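Local coordinates for regulatory Subunit of Protein Kinase A (cAMP-dependent) from Euglena gracilis (Euglena gracilis, PDB 6RSX) that binds cAMP in two tandem cyclic nucleotide-binding domains and, as in other regulatory subunits of protein kinase A, probably restrains the catalytic subunit in a nucleotide-dependent way, at residues R40-F45 against F81-S86; T150-K155 against M180-Q185; G203-I208 against V259-E264; V215-N220 against P245-V250. One frame throughout, in Å; residues are numbered along the deposited sequence.

Contacts 1 to 3 form a chain of touching units leading from the first cyclic nucleotide-binding domain into the second, and contact 4 lies at the far nucleotide, its centre about 37 Å from that of contact 1. Contact 1 meets contact 2 where I43 CG1 packs 3.6 Å from D182 O. Contact 2 passes on to contact 3 through a probable hydrogen bond, Q185 O to S260 N at 2.8 Å. Contact 4 is nested in the loop closed by contact 3, their nearest atoms about 5 Å apart. The side chains of F81 in contact 1 and F205 in contact 3 each lie about 6 Å from a bound cAMP; contact 4 itself supplies five residues of a pocket.

Contact 1 (R40-F45 against F81-S86); sequences RGNILF and FYVIES
F81 opens the strand side of this contact with CG anti to the backbone N (chi1 174°), which places its ring against L44 and F45 of the short helix that begins at I43. L44 crosses it obliquely and sets CD1 3.7 Å from F81 CZ. The F45 ring comes tip to tip instead, F45 CE1 lying 3.6 Å from F81 CE2 near the plane of the F81 ring. The two rings therefore meet rim to rim, centroids 5.9 Å apart and planes at 26°, with neither over the other's face. Two residues on, V83 turns CG2, the methyl beside its backbone N, to within 3.4 Å of F45 CE1; a beta-branched valine fills this spot without a long side chain. Further along, E85 and S86 form a classic beta bulge opposite R135.

The short helix falls between helices 29-39 and 50-59 in the sequence, consistent with the N3A motif of cyclic nucleotide-binding domains. N42 is its N-cap: OD1 accepts weakly from L44 N, at 3.0 Å, and from F45 N, while ND2 is held by G110 O and S112 OG. G41 precedes it at a positive phi of 82°, where a CB would jam against the carbonyl O of R40. Polar atoms thus fix the helix start, but what crosses to the strand is carbon: leucine and phenylalanine suit this buried place because they bring bulk without polar groups to satisfy.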
# COMPACT_ATOMS: atom_id res chain seq x y z
N ARG A 40 2.30 12.44 -4.15
CA ARG A 40 3.51 11.65 -4.10
C ARG A 40 3.33 10.59 -3.02
O ARG A 40 2.83 10.86 -1.91
CB ARG A 40 4.71 12.56 -3.82
CG ARG A 40 6.08 11.91 -4.00
CD ARG A 40 7.15 12.99 -4.00
NE ARG A 40 6.81 14.08 -4.92
CZ ARG A 40 7.55 15.17 -5.12
NH1 ARG A 40 8.70 15.34 -4.47
NH2 ARG A 40 7.14 16.10 -5.99
N GLY A 41 3.68 9.37 -3.35
CA GLY A 41 3.60 8.31 -2.37
C GLY A 41 2.23 7.69 -2.19
O GLY A 41 2.13 6.63 -1.56
N ASN A 42 1.15 8.29 -2.73
CA ASN A 42 -0.13 7.59 -2.69
C ASN A 42 -0.15 6.53 -3.80
O ASN A 42 -0.03 6.87 -4.98
CB ASN A 42 -1.30 8.57 -2.84
CG ASN A 42 -2.64 7.88 -2.77
OD1 ASN A 42 -3.00 7.19 -3.71
ND2 ASN A 42 -3.38 8.07 -1.66
N ILE A 43 -0.36 5.26 -3.45
CA ILE A 43 -0.12 4.24 -4.46
C ILE A 43 -1.21 4.24 -5.53
O ILE A 43 -0.93 3.91 -6.69
CB ILE A 43 0.03 2.83 -3.85
CG1 ILE A 43 0.54 1.87 -4.93
CG2 ILE A 43 -1.25 2.32 -3.31
CD1 ILE A 43 1.98 2.17 -5.43
N LEU A 44 -2.43 4.67 -5.20
CA LEU A 44 -3.49 4.64 -6.22
C LEU A 44 -3.17 5.58 -7.37
O LEU A 44 -3.51 5.27 -8.52
CB LEU A 44 -4.83 5.00 -5.61
CG LEU A 44 -5.33 3.98 -4.61
CD1 LEU A 44 -6.60 4.47 -3.96
CD2 LEU A 44 -5.56 2.62 -5.29
N PHE A 45 -2.52 6.70 -7.11
CA PHE A 45 -2.20 7.63 -8.18
C PHE A 45 -0.87 7.33 -8.84
O PHE A 45 -0.71 7.63 -10.02
CB PHE A 45 -2.22 9.07 -7.66
CG PHE A 45 -3.58 9.56 -7.28
CD1 PHE A 45 -4.09 9.36 -6.00
CD2 PHE A 45 -4.38 10.21 -8.21
CE1 PHE A 45 -5.35 9.80 -5.65
CE2 PHE A 45 -5.64 10.67 -7.87
CZ PHE A 45 -6.14 10.46 -6.59
N PHE A 81 -13.98 11.18 -3.97
CA PHE A 81 -12.79 10.51 -3.48
C PHE A 81 -11.78 11.58 -3.05
O PHE A 81 -11.63 12.60 -3.73
CB PHE A 81 -12.23 9.62 -4.59
CG PHE A 81 -10.92 8.98 -4.27
CD1 PHE A 81 -10.84 7.97 -3.35
CD2 PHE A 81 -9.82 9.28 -5.03
CE1 PHE A 81 -9.59 7.31 -3.07
CE2 PHE A 81 -8.59 8.64 -4.77
CZ PHE A 81 -8.50 7.63 -3.83
N TYR A 82 -11.11 11.37 -1.90
CA TYR A 82 -10.32 12.43 -1.29
C TYR A 82 -8.88 11.99 -1.05
O TYR A 82 -8.61 10.82 -0.75
CB TYR A 82 -10.89 12.86 0.09
CG TYR A 82 -12.29 13.45 0.00
CD1 TYR A 82 -12.47 14.80 -0.27
CD2 TYR A 82 -13.42 12.66 0.26
CE1 TYR A 82 -13.74 15.37 -0.33
CE2 TYR A 82 -14.70 13.21 0.20
CZ TYR A 82 -14.85 14.57 -0.08
OH TYR A 82 -16.09 15.15 -0.13
N VAL A 83 -7.95 12.94 -1.18
CA VAL A 83 -6.58 12.78 -0.66
C VAL A 83 -6.29 13.92 0.31
O VAL A 83 -6.54 15.08 0.01
CB VAL A 83 -5.52 12.76 -1.80
CG1 VAL A 83 -4.09 12.45 -1.24
CG2 VAL A 83 -5.88 11.74 -2.88
N ILE A 84 -5.70 13.60 1.46
CA ILE A 84 -5.39 14.62 2.45
C ILE A 84 -4.15 15.40 2.00
O ILE A 84 -3.11 14.82 1.68
CB ILE A 84 -5.14 13.98 3.83
CG1 ILE A 84 -6.43 13.30 4.34
CG2 ILE A 84 -4.68 15.08 4.78
CD1 ILE A 84 -6.26 12.55 5.70
N GLU A 85 -4.25 16.73 2.02
CA GLU A 85 -3.11 17.60 1.80
C GLU A 85 -2.49 18.03 3.14
O GLU A 85 -1.27 17.91 3.32
CB GLU A 85 -3.52 18.83 0.99
CG GLU A 85 -2.30 19.73 0.66
CD GLU A 85 -2.73 20.90 -0.25
OE1 GLU A 85 -3.80 21.50 0.01
OE2 GLU A 85 -2.05 21.13 -1.27
N SER A 86 -3.33 18.48 4.09
CA SER A 86 -2.88 18.93 5.41
C SER A 86 -3.83 18.40 6.47
O SER A 86 -5.03 18.23 6.22
CB SER A 86 -2.94 20.45 5.58
OG SER A 86 -2.51 21.14 4.45

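Contact 2 (T150-K155 against M180-Q185)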
# COMPACT_ATOMS: atom_id res chain seq x y z
N THR A 150 -11.70 1.02 -12.66
CA THR A 150 -11.51 -0.29 -13.28
C THR A 150 -10.27 -0.99 -12.74
O THR A 150 -10.34 -2.12 -12.24
CB THR A 150 -11.43 -0.16 -14.80
OG1 THR A 150 -12.64 0.42 -15.29
CG2 THR A 150 -11.22 -1.52 -15.43
N GLN A 151 -9.12 -0.34 -12.86
CA GLN A 151 -7.88 -1.01 -12.47
C GLN A 151 -7.80 -1.18 -10.95
O GLN A 151 -7.17 -2.14 -10.49
CB GLN A 151 -6.66 -0.28 -13.02
CG GLN A 151 -6.22 0.95 -12.31
CD GLN A 151 -6.86 2.22 -12.86
OE1 GLN A 151 -7.93 2.19 -13.48
NE2 GLN A 151 -6.22 3.35 -12.61
N THR A 152 -8.43 -0.30 -10.17
CA THR A 152 -8.38 -0.50 -8.71
C THR A 152 -9.19 -1.72 -8.30
O THR A 152 -8.73 -2.55 -7.50
CB THR A 152 -8.86 0.75 -7.97
OG1 THR A 152 -8.10 1.87 -8.39
CG2 THR A 152 -8.71 0.58 -6.42
N MET A 153 -10.42 -1.84 -8.85
CA MET A 153 -11.26 -2.99 -8.54
C MET A 153 -10.58 -4.29 -8.99
O MET A 153 -10.57 -5.27 -8.24
CB MET A 153 -12.63 -2.83 -9.22
CG MET A 153 -13.65 -3.75 -8.60
SD MET A 153 -15.21 -3.53 -9.47
CE MET A 153 -15.28 -1.76 -9.40
N ARG A 154 -10.00 -4.30 -10.19
CA ARG A 154 -9.38 -5.52 -10.70
C ARG A 154 -8.23 -5.99 -9.80
O ARG A 154 -8.15 -7.17 -9.45
CB ARG A 154 -8.88 -5.28 -12.12
CG ARG A 154 -8.11 -6.48 -12.66
CD ARG A 154 -7.99 -6.41 -14.16
NE ARG A 154 -7.29 -5.21 -14.59
CZ ARG A 154 -7.83 -4.27 -15.35
NH1 ARG A 154 -9.09 -4.39 -15.77
NH2 ARG A 154 -7.12 -3.20 -15.69
N LYS A 155 -7.33 -5.07 -9.44
CA LYS A 155 -6.17 -5.43 -8.63
C LYS A 155 -6.59 -6.01 -7.29
O LYS A 155 -6.02 -7.00 -6.81
CB LYS A 155 -5.29 -4.19 -8.46
CG LYS A 155 -3.99 -4.41 -7.63
CD LYS A 155 -2.81 -4.59 -8.53
CE LYS A 155 -1.53 -4.84 -7.69
NZ LYS A 155 -0.95 -3.58 -7.09
N MET A 180 -3.36 -3.47 1.00
CA MET A 180 -2.17 -4.26 0.70
C MET A 180 -2.17 -4.66 -0.77
O MET A 180 -1.16 -4.51 -1.46
CB MET A 180 -2.12 -5.49 1.62
CG MET A 180 -0.86 -6.38 1.37
SD MET A 180 0.70 -5.52 1.67
CE MET A 180 0.60 -5.19 3.40
N ALA A 181 -3.33 -5.09 -1.28
CA ALA A 181 -3.42 -5.38 -2.70
C ALA A 181 -3.06 -4.17 -3.55
O ALA A 181 -2.38 -4.32 -4.56
CB ALA A 181 -4.82 -5.88 -3.05
N ASP A 182 -3.57 -2.97 -3.19
CA ASP A 182 -3.21 -1.79 -3.97
C ASP A 182 -1.69 -1.64 -4.07
O ASP A 182 -1.16 -1.27 -5.13
CB ASP A 182 -3.76 -0.51 -3.31
CG ASP A 182 -5.30 -0.46 -3.27
OD1 ASP A 182 -5.96 -1.16 -4.06
OD2 ASP A 182 -5.83 0.34 -2.46
N ALA A 183 -1.00 -1.87 -2.96
CA ALA A 183 0.42 -1.54 -2.82
C ALA A 183 1.33 -2.59 -3.45
O ALA A 183 2.41 -2.25 -3.94
CB ALA A 183 0.78 -1.38 -1.35
N LEU A 184 0.92 -3.86 -3.49
CA LEU A 184 1.82 -4.92 -3.98
C LEU A 184 2.13 -4.76 -5.48
O LEU A 184 1.25 -4.47 -6.30
CB LEU A 184 1.20 -6.29 -3.70
CG LEU A 184 1.15 -6.69 -2.22
CD1 LEU A 184 0.25 -7.89 -2.06
CD2 LEU A 184 2.59 -6.99 -1.70
N GLN A 185 3.39 -4.95 -5.84
CA GLN A 185 3.84 -4.84 -7.22
C GLN A 185 4.29 -6.20 -7.75
O GLN A 185 5.17 -6.82 -7.13
CB GLN A 185 4.99 -3.83 -7.30
CG GLN A 185 4.67 -2.49 -6.67
CD GLN A 185 3.58 -1.78 -7.43
OE1 GLN A 185 3.62 -1.71 -8.66
NE2 GLN A 185 2.58 -1.26 -6.71
O HOH W 1 -5.66 -1.24 -6.91
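K155 NZ is gripped by three main-chain oxygens at the end of helix 174-183. It lies 2.5 Å from L184 O, a very short bond, and 3.0 Å from A181 O, both approached in the carbonyl plane; a third, weak bond goes to D182 O at 3.0 Å. To reach them the side chain leaves with CG anti to the backbone N and then bends at chi2 (99°) and chi4 (-78°). Lysine suits the place because its ammonium has three protons and a charge that would be drawn to the negative end of the helix. A methionine here would remove all three bonds and would probably leave the helix end less firmly tied to its neighbour.

Helix 149-165, which carries K155, links the two cyclic nucleotide-binding domains, and helix 174-183 runs into the first strand of the second, so the lysine ties the linker to the entrance of that domain. A181 has only a methyl, which lets the backbones come close, its CB 4.1 Å from K155 O. D182 starts away from the other helix, but its OD1 comes back to within 4.0 Å of T152 CG2 and accepts a hydrogen bond from a water that also donates weakly to T152 O; OD2 forms a salt bridge with R156. Beyond the helix end, Q185 NE2 donates to A183 O at 2.9 Å from above the carbonyl plane.

Contact 3 (G203-I208 against V259-E264)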
# COMPACT_ATOMS: atom_id res chain seq x y z
N GLY A 203 15.98 -2.31 -0.46
CA GLY A 203 15.13 -1.54 -1.34
C GLY A 203 13.68 -1.96 -1.20
O GLY A 203 12.81 -1.11 -0.99
N SER A 204 13.41 -3.25 -1.34
CA SER A 204 12.04 -3.76 -1.34
C SER A 204 11.93 -5.03 -0.51
O SER A 204 12.93 -5.71 -0.20
CB SER A 204 11.55 -4.02 -2.77
OG SER A 204 11.51 -2.80 -3.49
N PHE A 205 10.69 -5.34 -0.19
CA PHE A 205 10.27 -6.53 0.55
C PHE A 205 9.49 -7.42 -0.42
O PHE A 205 8.66 -6.92 -1.20
CB PHE A 205 9.39 -6.11 1.74
CG PHE A 205 8.78 -7.25 2.47
CD1 PHE A 205 9.56 -8.12 3.22
CD2 PHE A 205 7.41 -7.48 2.42
CE1 PHE A 205 8.99 -9.19 3.91
CE2 PHE A 205 6.83 -8.54 3.11
CZ PHE A 205 7.61 -9.39 3.87
N TYR A 206 9.75 -8.72 -0.39
CA TYR A 206 9.21 -9.62 -1.40
C TYR A 206 8.44 -10.76 -0.77
O TYR A 206 8.87 -11.31 0.26
CB TYR A 206 10.35 -10.21 -2.25
CG TYR A 206 11.08 -9.15 -3.02
CD1 TYR A 206 12.11 -8.42 -2.42
CD2 TYR A 206 10.72 -8.86 -4.35
CE1 TYR A 206 12.78 -7.43 -3.16
CE2 TYR A 206 11.37 -7.89 -5.07
CZ TYR A 206 12.40 -7.19 -4.46
OH TYR A 206 13.06 -6.21 -5.17
N ILE A 207 7.33 -11.14 -1.41
CA ILE A 207 6.61 -12.36 -1.07
C ILE A 207 6.56 -13.24 -2.31
O ILE A 207 6.17 -12.78 -3.40
CB ILE A 207 5.17 -12.07 -0.57
CG1 ILE A 207 5.18 -11.03 0.55
CG2 ILE A 207 4.51 -13.35 -0.06
CD1 ILE A 207 4.85 -9.64 0.05
N ILE A 208 6.93 -14.51 -2.16
CA ILE A 208 6.96 -15.42 -3.29
C ILE A 208 5.56 -15.96 -3.56
O ILE A 208 4.91 -16.49 -2.64
CB ILE A 208 7.93 -16.57 -3.02
CG1 ILE A 208 9.31 -15.98 -2.71
CG2 ILE A 208 7.93 -17.53 -4.22
CD1 ILE A 208 10.26 -16.98 -2.06
N VAL A 259 5.54 -10.74 -5.49
CA VAL A 259 5.05 -9.37 -5.39
C VAL A 259 5.92 -8.67 -4.36
O VAL A 259 6.45 -9.29 -3.43
CB VAL A 259 3.55 -9.27 -5.02
CG1 VAL A 259 2.68 -9.57 -6.23
CG2 VAL A 259 3.24 -10.23 -3.88
N SER A 260 6.07 -7.36 -4.54
CA SER A 260 6.96 -6.60 -3.68
C SER A 260 6.29 -5.35 -3.12
O SER A 260 5.30 -4.84 -3.65
CB SER A 260 8.23 -6.19 -4.44
OG SER A 260 7.91 -5.29 -5.48
N LEU A 261 6.85 -4.89 -2.01
CA LEU A 261 6.55 -3.59 -1.42
C LEU A 261 7.83 -2.78 -1.40
O LEU A 261 8.88 -3.28 -0.95
CB LEU A 261 6.01 -3.72 -0.00
CG LEU A 261 4.70 -4.45 0.24
CD1 LEU A 261 4.44 -4.49 1.72
CD2 LEU A 261 3.56 -3.69 -0.53
N ASP A 262 7.76 -1.54 -1.89
CA ASP A 262 8.94 -0.69 -1.77
C ASP A 262 9.07 -0.18 -0.33
O ASP A 262 8.17 -0.33 0.49
CB ASP A 262 8.91 0.45 -2.81
CG ASP A 262 7.87 1.53 -2.51
OD1 ASP A 262 7.34 1.62 -1.38
OD2 ASP A 262 7.56 2.31 -3.45
N ARG A 263 10.24 0.40 -0.02
CA ARG A 263 10.53 0.77 1.37
C ARG A 263 9.41 1.62 1.99
O ARG A 263 9.00 1.39 3.13
CB ARG A 263 11.85 1.52 1.44
CG ARG A 263 12.14 2.04 2.82
CD ARG A 263 13.43 2.84 2.87
NE ARG A 263 14.58 2.11 2.33
CZ ARG A 263 15.43 1.39 3.07
NH1 ARG A 263 16.45 0.78 2.48
NH2 ARG A 263 15.26 1.28 4.39
N GLU A 264 8.95 2.63 1.25
CA GLU A 264 7.92 3.53 1.76
C GLU A 264 6.62 2.78 2.07
O GLU A 264 6.02 2.97 3.14
CB GLU A 264 7.68 4.65 0.74
CG GLU A 264 6.72 5.75 1.18
CD GLU A 264 6.44 6.79 0.07
OE1 GLU A 264 6.67 6.52 -1.12
OE2 GLU A 264 5.96 7.89 0.39
O HOH W 2 12.40 1.37 -1.77
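Strands 204-208 and 259-262 run antiparallel, their axes at 159°, and are joined by two reciprocal pairs of backbone bonds. F205 N gives to L261 O and L261 N to F205 O, both at 2.8 Å; I207 and V259 repeat the exchange one hydrogen-bonded pair further on.

The side chains of these two pairs share the apolar face of the sheet. F205 holds CG anti to the backbone N (chi1 173°), and its CD2 stands 4.3 Å from L261 CD1 while the ring also meets that of F266. I207 is less relaxed: chi2 is 98°, away from a staggered value, and carries CD1 to 3.8 Å from V259 O. V259 places CG2 in the crowded position between backbone N and carbonyl carbon. F162 of helix 149-165 packs on I207 and V259, whose branched side chains fill the space between sheet and helix.

S204, Y206, S260 and D262 occupy the other face. Y206 swings its ring beside the backbone N so that CE2 meets S260 CB obliquely at 3.6 Å; the ring also meets that of F235, nearly parallel to it. S260 leaves room for the tyrosine and holds OG in the crowded position, whereas S204 OG lies anti to its carbonyl carbon. A water bridges the strand ends, donating to G203 O at 2.6 Å and accepting from R263 N at 2.9 Å.

In this beta roll of the second cyclic nucleotide-binding domain, backbone bonds fix the register, apolar side chains pack against helices, and D262, as N-cap, satisfies S265 N in the following helix through OD1 while OD2 forms a salt bridge to R46.

Contact 4 (V215-N220 against P245-V250); sequences VNQTLN and PCVATV. With CMP (adenosine-3',5'-cyclic-monophosphate), chain C.
N216 and T249 form an antiparallel hydrogen-bonded pair, N216 N to T249 O and T249 N to N216 O both at 2.8 Å, with V215 and V250 as the neighbouring non-hydrogen-bonded pair. V215 puts CG1 3.7 Å from A248 CB and its other methyl, CG2, 3.7 Å from C8 of the adenine of cAMP. V250 turns CG2 to 3.8 Å from the ribose O4', so two branched side chains on one face of the sheet pack against the nucleotide. T249, on the other face, takes a bond from E198 N at OG1.

P245 to A248 belong to the phosphate-binding cassette of this cyclic nucleotide-binding domain, whose other parts, G236, E237 and S239, also bond to the ligand. V247 N donates to O2P at 3.0 Å, nearly straight at 170°. C246 sits where the sequence of the first pocket has R124; it offers only CB and SG beside O5', and no guanidinium, to the phosphate. A small methyl suits A248, whose CB lies 3.5 Å from N216 O.

Q217 reaches back with an extended chain, CG anti to the backbone N, and its NE2 donates to V247 O at 2.9 Å, straight (172°) yet 34° out of the carbonyl plane. An alanine here would lose that bond and would probably leave the chain around V247, whose N holds the phosphate, less well fixed. V247 CG2 approaches the adenine, 3.6 Å from C2.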
# COMPACT_ATOMS: atom_id res chain seq x y z
N VAL A 215 18.94 -18.54 -0.55
CA VAL A 215 19.47 -17.51 0.33
C VAL A 215 20.94 -17.87 0.56
O VAL A 215 21.22 -18.88 1.21
CB VAL A 215 18.73 -17.45 1.67
CG1 VAL A 215 19.21 -16.27 2.51
CG2 VAL A 215 17.18 -17.31 1.42
N ASN A 216 21.84 -17.03 0.05
CA ASN A 216 23.29 -17.27 0.08
C ASN A 216 23.99 -16.21 0.92
O ASN A 216 23.61 -15.04 0.94
CB ASN A 216 23.86 -17.25 -1.34
CG ASN A 216 23.31 -18.35 -2.20
OD1 ASN A 216 22.87 -19.39 -1.69
ND2 ASN A 216 23.36 -18.15 -3.51
N GLN A 217 25.07 -16.61 1.59
CA GLN A 217 25.76 -15.69 2.47
C GLN A 217 27.24 -16.04 2.38
O GLN A 217 27.58 -17.22 2.26
CB GLN A 217 25.24 -15.85 3.89
CG GLN A 217 25.65 -14.82 4.90
CD GLN A 217 24.96 -15.08 6.22
OE1 GLN A 217 25.18 -16.13 6.83
NE2 GLN A 217 24.10 -14.17 6.64
N THR A 218 28.09 -15.02 2.40
CA THR A 218 29.53 -15.23 2.34
C THR A 218 30.14 -15.35 3.73
O THR A 218 29.73 -14.66 4.67
CB THR A 218 30.21 -14.09 1.59
OG1 THR A 218 30.13 -12.89 2.38
CG2 THR A 218 29.53 -13.86 0.27
N LEU A 219 31.14 -16.21 3.84
CA LEU A 219 31.89 -16.32 5.08
C LEU A 219 33.30 -16.66 4.64
O LEU A 219 33.47 -17.57 3.83
CB LEU A 219 31.34 -17.40 6.00
CG LEU A 219 31.91 -17.58 7.41
CD1 LEU A 219 31.70 -16.32 8.23
CD2 LEU A 219 31.25 -18.78 8.07
N ASN A 220 34.27 -15.87 5.08
CA ASN A 220 35.67 -16.08 4.70
C ASN A 220 35.79 -16.18 3.18
O ASN A 220 36.46 -17.05 2.63
CB ASN A 220 36.25 -17.31 5.41
CG ASN A 220 36.17 -17.19 6.91
OD1 ASN A 220 35.41 -17.93 7.56
ND2 ASN A 220 36.93 -16.27 7.47
N PRO A 245 22.10 -2.89 5.82
CA PRO A 245 22.28 -3.58 4.54
C PRO A 245 21.77 -5.01 4.65
O PRO A 245 21.66 -5.56 5.75
CB PRO A 245 23.80 -3.54 4.32
CG PRO A 245 24.30 -2.50 5.33
CD PRO A 245 23.38 -2.63 6.49
N CYS A 246 21.41 -5.58 3.50
CA CYS A 246 20.93 -6.96 3.46
C CYS A 246 22.02 -7.91 3.96
O CYS A 246 23.18 -7.79 3.57
CB CYS A 246 20.55 -7.34 2.03
SG CYS A 246 19.12 -6.38 1.40
N VAL A 247 21.63 -8.85 4.83
CA VAL A 247 22.61 -9.78 5.41
C VAL A 247 22.84 -10.99 4.52
O VAL A 247 23.66 -11.86 4.87
CB VAL A 247 22.20 -10.23 6.82
CG1 VAL A 247 21.95 -9.02 7.71
CG2 VAL A 247 20.96 -11.15 6.79
N ALA A 248 22.17 -11.06 3.38
CA ALA A 248 22.26 -12.22 2.51
C ALA A 248 21.84 -11.85 1.10
O ALA A 248 21.19 -10.83 0.85
CB ALA A 248 21.42 -13.38 3.05
N THR A 249 22.22 -12.71 0.18
CA THR A 249 21.82 -12.60 -1.21
C THR A 249 20.68 -13.57 -1.46
O THR A 249 20.73 -14.72 -1.03
CB THR A 249 23.02 -12.89 -2.11
OG1 THR A 249 24.04 -11.93 -1.79
CG2 THR A 249 22.66 -12.77 -3.58
N VAL A 250 19.60 -13.09 -2.08
CA VAL A 250 18.49 -13.94 -2.44
C VAL A 250 18.44 -14.00 -3.96
O VAL A 250 18.39 -12.96 -4.63
CB VAL A 250 17.17 -13.43 -1.83
CG1 VAL A 250 16.01 -14.38 -2.16
CG2 VAL A 250 17.34 -13.26 -0.32
P CMP C . 17.48 -8.95 4.41
O1P CMP C . 16.75 -7.51 4.14
O2P CMP C . 18.65 -8.93 5.31
O5' CMP C . 18.02 -9.47 3.01
C5' CMP C . 18.30 -10.87 2.84
C4' CMP C . 17.16 -11.64 3.43
O4' CMP C . 17.31 -13.07 3.44
C3' CMP C . 16.81 -11.36 4.87
O3' CMP C . 16.37 -10.02 5.09
C2' CMP C . 15.77 -12.44 5.15
O2' CMP C . 14.50 -11.99 4.63
C1' CMP C . 16.27 -13.59 4.24
N9 CMP C . 16.71 -14.78 4.96
C8 CMP C . 16.22 -16.01 4.77
N7 CMP C . 16.85 -16.83 5.60
C5 CMP C . 17.75 -16.10 6.28
C6 CMP C . 18.66 -16.47 7.24
N6 CMP C . 18.93 -17.75 7.83
N1 CMP C . 19.45 -15.57 7.79
C2 CMP C . 19.36 -14.27 7.39
N3 CMP C . 18.44 -13.89 6.44
C4 CMP C . 17.67 -14.83 5.89